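Local structure of glutaredoxin-glutathione complex (Polygonaceae, 5KQA) at residues L39-K44 and P92-G97; S43-G48 and T66-Q71. The protein binds glutathione and, as a member of the glutaredoxin family, probably catalyses glutathione-dependent thiol-disulfide exchange. All coordinates share one frame; numbering follows the deposited sequence.

Interaction 1: L39-K44 and P92-G97; sequences LVVFSK and PNVFIG. With GSH (glutathione), chain B.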
loop_
_atom_site.group_PDB
_atom_site.type_symbol
_atom_site.label_atom_id
_atom_site.label_comp_id
_atom_site.label_asym_id
_atom_site.label_seq_id
_atom_site.Cartn_x
_atom_site.Cartn_y
_atom_site.Cartn_z
ATOM N N LEU A 39 3.356 -6.710 -3.685
ATOM C CA LEU A 39 2.527 -6.173 -2.612
ATOM C C LEU A 39 3.198 -4.946 -1.971
ATOM O O LEU A 39 4.344 -5.017 -1.520
ATOM C CB LEU A 39 2.266 -7.260 -1.563
ATOM C CG LEU A 39 1.617 -6.849 -0.239
ATOM C CD1 LEU A 39 0.267 -6.161 -0.496
ATOM C CD2 LEU A 39 1.459 -8.048 0.688
ATOM N N VAL A 40 2.491 -3.824 -1.941
ATOM C CA VAL A 40 3.022 -2.611 -1.322
ATOM C C VAL A 40 2.072 -2.123 -0.247
ATOM O O VAL A 40 0.857 -2.058 -0.456
ATOM C CB VAL A 40 3.238 -1.450 -2.331
ATOM C CG1 VAL A 40 3.835 -0.226 -1.612
ATOM C CG2 VAL A 40 4.126 -1.879 -3.492
ATOM N N VAL A 41 2.633 -1.754 0.896
ATOM C CA VAL A 41 1.845 -1.173 1.965
ATOM C C VAL A 41 2.337 0.235 2.270
ATOM O O VAL A 41 3.323 0.397 2.978
ATOM C CB VAL A 41 1.905 -2.027 3.242
ATOM C CG1 VAL A 41 1.034 -1.406 4.313
ATOM C CG2 VAL A 41 1.441 -3.460 2.951
ATOM N N PHE A 42 1.664 1.257 1.734
ATOM C CA PHE A 42 1.996 2.622 2.131
ATOM C C PHE A 42 1.468 2.806 3.542
ATOM O O PHE A 42 0.301 2.580 3.817
ATOM C CB PHE A 42 1.430 3.666 1.176
ATOM C CG PHE A 42 2.046 3.624 -0.189
ATOM C CD1 PHE A 42 3.269 4.240 -0.435
ATOM C CD2 PHE A 42 1.414 2.956 -1.227
ATOM C CE1 PHE A 42 3.850 4.200 -1.700
ATOM C CE2 PHE A 42 1.983 2.915 -2.502
ATOM C CZ PHE A 42 3.209 3.538 -2.734
ATOM N N SER A 43 2.359 3.211 4.433
ATOM C CA SER A 43 2.147 3.057 5.864
ATOM C C SER A 43 2.622 4.286 6.650
ATOM O O SER A 43 3.288 5.175 6.100
ATOM C CB SER A 43 2.894 1.796 6.331
ATOM O OG SER A 43 2.822 1.605 7.732
ATOM N N LYS A 44 2.268 4.342 7.930
ATOM C CA LYS A 44 2.993 5.197 8.879
ATOM C C LYS A 44 3.428 4.342 10.073
ATOM O O LYS A 44 2.733 3.402 10.456
ATOM C CB LYS A 44 2.145 6.393 9.314
ATOM C CG LYS A 44 2.058 7.468 8.223
ATOM C CD LYS A 44 1.200 8.659 8.646
ATOM C CE LYS A 44 1.203 9.742 7.567
ATOM N NZ LYS A 44 0.356 10.907 7.942
ATOM N N PRO A 92 -3.319 2.432 6.393
ATOM C CA PRO A 92 -2.539 1.904 5.273
ATOM C C PRO A 92 -3.227 2.040 3.906
ATOM O O PRO A 92 -4.452 2.033 3.807
ATOM C CB PRO A 92 -2.378 0.432 5.644
ATOM C CG PRO A 92 -3.635 0.122 6.403
ATOM C CD PRO A 92 -3.916 1.354 7.208
ATOM N N ASN A 93 -2.415 2.147 2.861
ATOM C CA ASN A 93 -2.899 2.196 1.489
ATOM C C ASN A 93 -2.175 1.095 0.725
ATOM O O ASN A 93 -0.992 1.218 0.401
ATOM C CB ASN A 93 -2.656 3.572 0.869
ATOM C CG ASN A 93 -3.517 3.829 -0.360
ATOM O OD1 ASN A 93 -3.874 2.910 -1.088
ATOM N ND2 ASN A 93 -3.851 5.091 -0.591
ATOM N N VAL A 94 -2.893 0.005 0.486
ATOM C CA VAL A 94 -2.334 -1.238 -0.043
ATOM C C VAL A 94 -2.540 -1.418 -1.557
ATOM O O VAL A 94 -3.628 -1.188 -2.084
ATOM C CB VAL A 94 -2.961 -2.459 0.697
ATOM C CG1 VAL A 94 -2.361 -3.785 0.207
ATOM C CG2 VAL A 94 -2.787 -2.311 2.202
ATOM N N PHE A 95 -1.479 -1.835 -2.245
ATOM C CA PHE A 95 -1.564 -2.222 -3.651
ATOM C C PHE A 95 -1.125 -3.666 -3.807
ATOM O O PHE A 95 -0.174 -4.102 -3.160
ATOM C CB PHE A 95 -0.690 -1.328 -4.532
ATOM C CG PHE A 95 -1.191 0.080 -4.665
ATOM C CD1 PHE A 95 -1.091 0.967 -3.604
ATOM C CD2 PHE A 95 -1.737 0.521 -5.856
ATOM C CE1 PHE A 95 -1.527 2.266 -3.727
ATOM C CE2 PHE A 95 -2.179 1.818 -5.989
ATOM C CZ PHE A 95 -2.081 2.693 -4.916
ATOM N N ILE A 96 -1.823 -4.401 -4.666
ATOM C CA ILE A 96 -1.470 -5.785 -4.981
ATOM C C ILE A 96 -1.483 -5.981 -6.496
ATOM O O ILE A 96 -2.486 -5.702 -7.149
ATOM C CB ILE A 96 -2.444 -6.794 -4.317
ATOM C CG1 ILE A 96 -2.325 -6.705 -2.794
ATOM C CG2 ILE A 96 -2.159 -8.230 -4.789
ATOM C CD1 ILE A 96 -3.240 -7.647 -2.042
ATOM N N GLY A 97 -0.364 -6.435 -7.051
ATOM C CA GLY A 97 -0.259 -6.661 -8.483
ATOM C C GLY A 97 -0.527 -5.415 -9.313
ATOM O O GLY A 97 -1.030 -5.500 -10.424
HETATM N N1 GSH B . -10.733 2.319 7.942
HETATM C CA1 GSH B . -9.350 2.624 7.770
HETATM C C1 GSH B . -8.620 1.312 7.589
HETATM O O11 GSH B . -7.489 1.287 7.032
HETATM O O12 GSH B . -9.157 0.239 7.985
HETATM C CB1 GSH B . -8.819 3.407 8.964
HETATM C CG1 GSH B . -7.325 3.678 8.818
HETATM C CD1 GSH B . -6.884 4.901 9.619
HETATM O OE1 GSH B . -7.681 5.508 10.311
HETATM N N2 GSH B . -5.529 5.344 9.560
HETATM C CA2 GSH B . -5.086 6.491 10.289
HETATM C C2 GSH B . -4.761 7.652 9.383
HETATM O O2 GSH B . -4.261 7.480 8.282
HETATM C CB2 GSH B . -3.768 6.225 10.980
HETATM S SG2 GSH B . -3.982 5.307 12.480
HETATM N N3 GSH B . -4.997 8.970 9.854
HETATM C CA3 GSH B . -4.655 10.077 9.029
HETATM C C3 GSH B . -3.140 10.084 8.825
HETATM O O31 GSH B . -2.645 10.527 7.756
HETATM O O32 GSH B . -2.355 9.643 9.715
#
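P92 meets V41 and F42 at the very end of an antiparallel ladder while itself following a cis peptide bond: its CA donates a C-H...O contact to F42 O (3.3 Å), and its CB lies beside V41 CG1. A cis-proline leading into this strand, beside the active-site helix, is a signature of the thioredoxin fold; here P92 CD lies 3.6 Å from glutathione O11. N93 with F42 and F95 with V40 form two hydrogen-bonded pairs. F42 O accepts from N93 N in the carbonyl plane, whereas F42 N sits 39° out of the plane of the N93 carbonyl, 3.0 Å from N93 O. On the face of the sheet that carries V40, F42, N93 and F95, the two rings meet obliquely, planes at 83°, with F42 CE2 3.8 Å from F95 CE1. An alanine in place of F42 would probably open a gap between the sheet and helices 20-35 and 75-86, and take away one neighbour of the F95 ring. On the other face L39 CD1 lies 3.5 Å from I96 CG1. Those two helices pack on the F42 and F95 face, helix 48-60 touches L39 and P92, and strands 65-68 and 99-102 flank the pair.

Interaction 2: S43-G48 and T66-Q71; sequences SKTYCG and TIELDQ. With GSH (glutathione), chain B.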
loop_
_atom_site.group_PDB
_atom_site.type_symbol
_atom_site.label_atom_id
_atom_site.label_comp_id
_atom_site.label_asym_id
_atom_site.label_seq_id
_atom_site.Cartn_x
_atom_site.Cartn_y
_atom_site.Cartn_z
ATOM N N SER A 43 2.359 3.211 4.433
ATOM C CA SER A 43 2.147 3.057 5.864
ATOM C C SER A 43 2.622 4.286 6.650
ATOM O O SER A 43 3.288 5.175 6.100
ATOM C CB SER A 43 2.894 1.796 6.331
ATOM O OG SER A 43 2.822 1.605 7.732
ATOM N N LYS A 44 2.268 4.342 7.930
ATOM C CA LYS A 44 2.993 5.197 8.879
ATOM C C LYS A 44 3.428 4.342 10.073
ATOM O O LYS A 44 2.733 3.402 10.456
ATOM C CB LYS A 44 2.145 6.393 9.314
ATOM C CG LYS A 44 2.058 7.468 8.223
ATOM C CD LYS A 44 1.200 8.659 8.646
ATOM C CE LYS A 44 1.203 9.742 7.567
ATOM N NZ LYS A 44 0.356 10.907 7.942
ATOM N N THR A 45 4.598 4.638 10.629
ATOM C CA THR A 45 5.232 3.751 11.607
ATOM C C THR A 45 4.346 3.411 12.809
ATOM O O THR A 45 4.341 2.281 13.290
ATOM C CB THR A 45 6.543 4.364 12.143
ATOM O OG1 THR A 45 7.323 4.851 11.047
ATOM C CG2 THR A 45 7.348 3.322 12.923
ATOM N N TYR A 46 3.590 4.384 13.300
ATOM C CA TYR A 46 2.821 4.158 14.519
ATOM C C TYR A 46 1.319 4.119 14.251
ATOM O O TYR A 46 0.515 4.451 15.122
ATOM C CB TYR A 46 3.190 5.221 15.563
ATOM C CG TYR A 46 4.695 5.230 15.780
ATOM C CD1 TYR A 46 5.307 4.237 16.533
ATOM C CD2 TYR A 46 5.503 6.195 15.183
ATOM C CE1 TYR A 46 6.694 4.208 16.702
ATOM C CE2 TYR A 46 6.889 6.178 15.351
ATOM C CZ TYR A 46 7.471 5.181 16.113
ATOM O OH TYR A 46 8.837 5.160 16.287
ATOM N N CYS A 47 0.950 3.689 13.046
ATOM C CA CYS A 47 -0.456 3.500 12.703
ATOM C C CYS A 47 -0.899 2.095 13.096
ATOM O O CYS A 47 -0.359 1.097 12.590
ATOM C CB CYS A 47 -0.701 3.727 11.212
ATOM S SG CYS A 47 -2.403 3.316 10.697
ATOM N N GLY A 48 -1.873 2.017 13.999
ATOM C CA GLY A 48 -2.369 0.737 14.466
ATOM C C GLY A 48 -2.937 -0.120 13.353
ATOM O O GLY A 48 -2.792 -1.339 13.356
ATOM N N THR A 66 6.987 -2.341 2.716
ATOM C CA THR A 66 6.447 -1.265 3.528
ATOM C C THR A 66 7.127 0.050 3.180
ATOM O O THR A 66 8.355 0.109 3.023
ATOM C CB THR A 66 6.644 -1.526 5.027
ATOM O OG1 THR A 66 5.932 -2.700 5.401
ATOM C CG2 THR A 66 6.134 -0.348 5.838
ATOM N N ILE A 67 6.332 1.108 3.082
ATOM C CA ILE A 67 6.867 2.439 2.870
ATOM C C ILE A 67 6.260 3.347 3.931
ATOM O O ILE A 67 5.068 3.638 3.907
ATOM C CB ILE A 67 6.554 2.982 1.452
ATOM C CG1 ILE A 67 7.172 2.084 0.366
ATOM C CG2 ILE A 67 7.066 4.413 1.306
ATOM C CD1 ILE A 67 8.716 2.194 0.270
ATOM N N GLU A 68 7.084 3.773 4.878
ATOM C CA GLU A 68 6.609 4.585 5.994
ATOM C C GLU A 68 6.630 6.058 5.626
ATOM O O GLU A 68 7.697 6.665 5.597
ATOM C CB GLU A 68 7.472 4.346 7.237
ATOM C CG GLU A 68 7.532 2.897 7.706
ATOM C CD GLU A 68 6.238 2.441 8.358
ATOM O OE1 GLU A 68 5.223 3.145 8.199
ATOM O OE2 GLU A 68 6.232 1.388 9.037
ATOM N N LEU A 69 5.463 6.637 5.356
ATOM C CA LEU A 69 5.404 8.012 4.864
ATOM C C LEU A 69 5.997 9.025 5.853
ATOM O O LEU A 69 6.590 10.035 5.450
ATOM C CB LEU A 69 3.965 8.394 4.537
ATOM C CG LEU A 69 3.250 7.549 3.491
ATOM C CD1 LEU A 69 1.896 8.182 3.189
ATOM C CD2 LEU A 69 4.104 7.418 2.245
ATOM N N ASP A 70 5.849 8.740 7.143
ATOM C CA ASP A 70 6.354 9.623 8.198
ATOM C C ASP A 70 7.882 9.658 8.242
ATOM O O ASP A 70 8.473 10.502 8.904
ATOM C CB ASP A 70 5.814 9.180 9.562
ATOM C CG ASP A 70 6.121 7.736 9.851
ATOM O OD1 ASP A 70 5.769 6.884 9.009
ATOM O OD2 ASP A 70 6.740 7.443 10.893
ATOM N N GLN A 71 8.520 8.726 7.544
ATOM C CA GLN A 71 9.975 8.656 7.526
ATOM C C GLN A 71 10.542 9.048 6.171
ATOM O O GLN A 71 11.748 8.993 5.950
ATOM C CB GLN A 71 10.431 7.255 7.896
ATOM C CG GLN A 71 10.004 6.877 9.302
ATOM C CD GLN A 71 10.697 5.647 9.777
ATOM O OE1 GLN A 71 11.915 5.558 9.694
ATOM N NE2 GLN A 71 9.929 4.670 10.263
HETATM N N1 GSH B . -10.733 2.319 7.942
HETATM C CA1 GSH B . -9.350 2.624 7.770
HETATM C C1 GSH B . -8.620 1.312 7.589
HETATM O O11 GSH B . -7.489 1.287 7.032
HETATM O O12 GSH B . -9.157 0.239 7.985
HETATM C CB1 GSH B . -8.819 3.407 8.964
HETATM C CG1 GSH B . -7.325 3.678 8.818
HETATM C CD1 GSH B . -6.884 4.901 9.619
HETATM O OE1 GSH B . -7.681 5.508 10.311
HETATM N N2 GSH B . -5.529 5.344 9.560
HETATM C CA2 GSH B . -5.086 6.491 10.289
HETATM C C2 GSH B . -4.761 7.652 9.383
HETATM O O2 GSH B . -4.261 7.480 8.282
HETATM C CB2 GSH B . -3.768 6.225 10.980
HETATM S SG2 GSH B . -3.982 5.307 12.480
HETATM N N3 GSH B . -4.997 8.970 9.854
HETATM C CA3 GSH B . -4.655 10.077 9.029
HETATM C C3 GSH B . -3.140 10.084 8.825
HETATM O O31 GSH B . -2.645 10.527 7.756
HETATM O O32 GSH B . -2.355 9.643 9.715
#
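S43 forms a parallel bridge with E68 by bonding to its two neighbours, S43 N donating to I67 O (2.8 Å) and S43 O accepting from L69 N (2.7 Å, 167° at the hydrogen), and the chain then leaves the sheet through a type I turn from K44 to C47. Beyond the bridge the contact rests on T45. Its backbone N donates to D70 OD1 at 3.0 Å, approaching 43° out of the carboxylate plane, while its hydroxyl OG1 donates to D70 OD2 at 2.7 Å on the syn lone pair. D70 can offer both oxygens because its CG sits between its own backbone N and carbonyl carbon (chi1 55°). The same T45 OG1 accepts from Q71 NE2 at 2.7 Å, nearly in the amide plane of Q71, so two partners fix the rotation of the hydroxyl. S43 OG donates to E68 OE1, an oxygen whose place is less sure, and also bonds K54 NZ, the lysine that makes a salt bridge with E68 OE2. K44 passes D70 with CB 3.7 Å from D70 OD1, then runs extended to bring NZ within 3.0 Å of glutathione O31, with a weak second bond to O32 and another hydrogen bond to Q79. The L69 side chain packs against I78, Q79 and V91. C47 is the N-cap of helix 48-60, its SG capping a backbone N early in the helix and lying 3.1 Å from glutathione SG2, well beyond disulfide length. A loop that leaves a central strand and delivers the first cysteine of a CxxC sequence (C47, C50) to a helix start is characteristic of the thioredoxin fold, and here, consistent with a glutaredoxin active site, it places C47 beside the sulfur of the bound tripeptide.

How the interactions relate
Both contacts grow from strand 39-43, which has the antiparallel strand 93-96 on one edge and the parallel strand 65-68 on the other. Interaction 1 lies at the centre of the chain, all its touching residues buried, and is held by backbone ladder bonds and apolar packing. Interaction 2, about 10 Å away between centres, is partly buried; it keeps two backbone bonds of a short parallel bridge and adds hydroxyl, carboxylate and amide bonds where the chain leaves the sheet. The two share S43 and K44 and also touch directly: V41 O lies 3.1 Å from I67 N, probably hydrogen-bonded, and the F42 ring packs on I67 and L69. Each reaches glutathione, 92-97 through P92 and 43-48 through C47, with K44 common to both.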